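Local coordinates for protein RmpA (Streptococcus mutans, PDB 3BJV) that probably serves as the cytoplasmic IIA component of an ascorbate-specific phosphotransferase system, relaying phosphate for the uptake and phosphorylation of ascorbate, at residues T112-A115 and I116-I120; L3-A6 and F7-H11. All coordinates share one frame; numbering follows the deposited sequence.

Contact 1. Residues T112-A115 and I116-I120; sequences TSVA and IPQII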
# COMPACT_ATOMS: atom_id res chain seq x y z
N THR A 112 4.40 -1.12 -4.11
CA THR A 112 3.09 -1.66 -3.91
C THR A 112 3.14 -3.13 -3.67
O THR A 112 2.49 -3.60 -2.73
CB THR A 112 2.17 -1.33 -5.12
OG1 THR A 112 1.88 0.06 -5.07
CG2 THR A 112 0.83 -2.08 -5.03
N SER A 113 3.86 -3.88 -4.49
CA SER A 113 3.77 -5.32 -4.32
C SER A 113 4.79 -6.00 -3.42
O SER A 113 4.59 -7.17 -3.03
CB SER A 113 3.62 -6.06 -5.65
OG SER A 113 4.84 -6.24 -6.28
N VAL A 114 5.85 -5.30 -3.08
CA VAL A 114 6.94 -5.88 -2.27
C VAL A 114 7.16 -5.18 -0.89
O VAL A 114 7.24 -5.86 0.14
CB VAL A 114 8.29 -5.95 -3.06
CG1 VAL A 114 9.36 -6.60 -2.18
CG2 VAL A 114 8.18 -6.75 -4.38
N ALA A 115 7.23 -3.85 -0.89
CA ALA A 115 7.51 -3.03 0.30
C ALA A 115 6.37 -2.89 1.31
O ALA A 115 6.58 -3.14 2.51
CB ALA A 115 7.93 -1.64 -0.14
N ILE A 116 5.19 -2.49 0.83
CA ILE A 116 3.99 -2.28 1.65
C ILE A 116 3.44 -3.51 2.35
O ILE A 116 3.18 -3.44 3.53
CB ILE A 116 2.84 -1.54 0.85
CG1 ILE A 116 3.05 -0.02 0.87
CG2 ILE A 116 1.39 -1.95 1.31
CD1 ILE A 116 2.47 0.56 -0.37
N PRO A 117 3.29 -4.65 1.65
CA PRO A 117 2.95 -5.86 2.38
C PRO A 117 3.89 -6.19 3.57
O PRO A 117 3.43 -6.71 4.59
CB PRO A 117 3.11 -6.94 1.31
CG PRO A 117 3.08 -6.29 0.02
CD PRO A 117 3.50 -4.92 0.20
N GLN A 118 5.19 -5.92 3.46
CA GLN A 118 6.13 -6.28 4.54
C GLN A 118 6.01 -5.32 5.68
O GLN A 118 6.16 -5.70 6.84
CB GLN A 118 7.57 -6.25 4.03
CG GLN A 118 7.97 -7.49 3.24
CD GLN A 118 9.37 -7.37 2.72
OE1 GLN A 118 9.63 -6.83 1.61
NE2 GLN A 118 10.30 -7.86 3.49
N ILE A 119 5.75 -4.06 5.35
CA ILE A 119 5.57 -3.02 6.35
C ILE A 119 4.28 -3.28 7.14
O ILE A 119 4.29 -3.19 8.39
CB ILE A 119 5.62 -1.63 5.70
CG1 ILE A 119 7.08 -1.34 5.30
CG2 ILE A 119 5.01 -0.55 6.64
CD1 ILE A 119 7.26 -0.25 4.21
N ILE A 120 3.20 -3.63 6.44
CA ILE A 120 1.95 -3.86 7.12
C ILE A 120 1.95 -5.13 8.01
O ILE A 120 1.44 -5.08 9.15
CB ILE A 120 0.63 -3.57 6.27
CG1 ILE A 120 0.34 -4.58 5.20
CG2 ILE A 120 0.62 -2.14 5.61
CD1 ILE A 120 -0.31 -3.80 3.96
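P117 packs its ring against the carbonyls of T112 and S113 in a local, one-turn contact at a kink in the middle of helix 108-123, a largely buried element between the sheet and the second subunit. P117 has no N-H to offer the turn before, and its ring atoms lie against the carbonyls there: CD is 3.4 Å from T112 O, and CG is 3.5 Å from S113 O. The preceding turn, T112-A115, widens to a pi-type turn. Regular alpha-helical bonding is back at I119, whose N donates to A115 O at 3.1 Å, in the carbonyl plane and with an N-H...O angle of 151°; Q118 N adds a weak bond of 3.3 Å to the same A115 O. With CG1 anti to the carbonyl carbon (chi1 -72°) and the branch extended beyond it, I119 CG1 and CD1 run past A115 O, CD1 at 3.4 Å. The kinked helix belongs to the alpha/beta three-layer sandwich of this EIIA type 2 protein. A115 and I119 face the sheet, touching F80 and L103, whereas I116 and I120 each pack on their own counterpart in the second subunit. V114 and Q118 run side by side on the partly exposed flank.

Contact 2. Residues L3-A6 and F7-H11; sequences LAQA and FKENH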
# COMPACT_ATOMS: atom_id res chain seq x y z
N LEU A 3 12.89 -6.75 4.30
CA LEU A 3 13.13 -5.90 5.48
C LEU A 3 14.37 -6.22 6.34
O LEU A 3 15.19 -5.34 6.55
CB LEU A 3 11.92 -5.91 6.40
CG LEU A 3 10.90 -4.79 6.35
CD1 LEU A 3 9.78 -5.02 7.38
CD2 LEU A 3 11.54 -3.43 6.53
N ALA A 4 14.50 -7.44 6.86
CA ALA A 4 15.66 -7.80 7.70
C ALA A 4 17.05 -7.53 7.07
O ALA A 4 17.97 -6.92 7.67
CB ALA A 4 15.55 -9.23 8.11
N GLN A 5 17.18 -7.99 5.85
CA GLN A 5 18.40 -7.86 5.13
C GLN A 5 18.68 -6.41 4.76
O GLN A 5 19.82 -5.99 4.86
CB GLN A 5 18.36 -8.80 3.94
CG GLN A 5 18.97 -8.29 2.69
CD GLN A 5 20.28 -8.97 2.37
OE1 GLN A 5 20.37 -9.78 1.41
NE2 GLN A 5 21.33 -8.64 3.15
N ALA A 6 17.65 -5.63 4.37
CA ALA A 6 17.81 -4.18 4.20
C ALA A 6 18.31 -3.50 5.48
O ALA A 6 19.27 -2.71 5.47
CB ALA A 6 16.48 -3.55 3.74
N PHE A 7 17.64 -3.79 6.59
CA PHE A 7 18.04 -3.25 7.88
C PHE A 7 19.49 -3.56 8.20
O PHE A 7 20.18 -2.69 8.61
CB PHE A 7 17.18 -3.82 9.01
CG PHE A 7 15.80 -3.26 9.07
CD1 PHE A 7 15.49 -2.02 8.50
CD2 PHE A 7 14.81 -3.96 9.76
CE1 PHE A 7 14.24 -1.51 8.58
CE2 PHE A 7 13.51 -3.44 9.87
CZ PHE A 7 13.22 -2.20 9.26
N LYS A 8 19.92 -4.82 8.06
CA LYS A 8 21.30 -5.21 8.34
C LYS A 8 22.30 -4.56 7.42
O LYS A 8 23.26 -3.96 7.88
CB LYS A 8 21.48 -6.72 8.19
CG LYS A 8 20.58 -7.58 9.02
CD LYS A 8 21.22 -8.97 9.09
CE LYS A 8 20.20 -10.13 9.03
NZ LYS A 8 20.91 -11.46 8.98
N GLU A 9 22.08 -4.69 6.11
CA GLU A 9 22.99 -4.14 5.11
C GLU A 9 23.09 -2.63 5.25
O GLU A 9 24.18 -2.07 5.03
CB GLU A 9 22.49 -4.42 3.70
CG GLU A 9 22.89 -5.68 3.02
CD GLU A 9 22.16 -5.82 1.63
OE1 GLU A 9 21.53 -4.82 1.11
OE2 GLU A 9 22.22 -6.96 1.07
N ASN A 10 21.98 -1.94 5.53
CA ASN A 10 22.03 -0.46 5.57
C ASN A 10 22.36 0.13 6.92
O ASN A 10 22.48 1.34 7.04
CB ASN A 10 20.75 0.14 5.02
CG ASN A 10 20.62 -0.10 3.54
OD1 ASN A 10 21.25 0.57 2.77
ND2 ASN A 10 19.80 -1.05 3.13
N HIS A 11 22.53 -0.74 7.94
CA HIS A 11 22.59 -0.37 9.36
C HIS A 11 21.60 0.71 9.69
O HIS A 11 21.94 1.74 10.34
CB HIS A 11 23.98 0.12 9.72
CG HIS A 11 25.04 -0.85 9.33
ND1 HIS A 11 25.72 -0.77 8.12
CD2 HIS A 11 25.48 -1.97 9.95
CE1 HIS A 11 26.58 -1.77 8.06
NE2 HIS A 11 26.45 -2.51 9.16
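L3 and F7, one turn apart at the start of helix 3-10, lie side by side and point the same way, with L3 CD2 3.4 Å from F7 CZ. This short N-terminal helix closes in a Schellman motif, with H11 leaving helical geometry at positive phi, and it packs across strand 79-85 of the sheet and against helix 138-147. L3 O takes the F7 N-H at 2.9 Å in a nearly straight bond and also stands over one face of the F7 ring, which chi1 of -74° turns back beside the backbone N. F7 reaches L82 of the sheet as well as L142 and V145 of helix 138-147. A4 O accepts from K8 N, while the aliphatic start of the K8 side chain runs past the same carbonyl. Next comes Q5, whose chain bends at chi2 and brings its amide against the E9 carboxylate; the two planes are 46° apart. Although Q5 NE2 comes to 2.8 Å from E9 OE2, the angle is too poor for a hydrogen bond, making this a polar contact on the solvent side. A6, whose side chain packs on F80, has the doubly used carbonyl: N10 N and N10 ND2 approach A6 O from opposite faces of its plane. N10 OD1 is bonded to S36 OG, so both ends of the amide are held. The ND2 bond to A6 O measures 2.9 Å, with an N-H...O angle of 149°.

In the fold
Both contacts are one-turn helical contacts with mostly buried residues, on separate helices whose contact centres lie about 15 Å apart. They share F80 of strand 79-85, which meets A115 and I119 of contact 1 and L3 and A6 of contact 2, and they touch directly where Q118 packs against L3. Contact 1 interrupts its run of helical i to i+4 bonds at a proline and uses apolar side chains on both the sheet and the subunit interface. Contact 2 keeps that run regular, lies away from the second subunit, and has a buried side, apolar except for N10, on the sheet and helix 138-147, and an exposed side carrying K8 and E9.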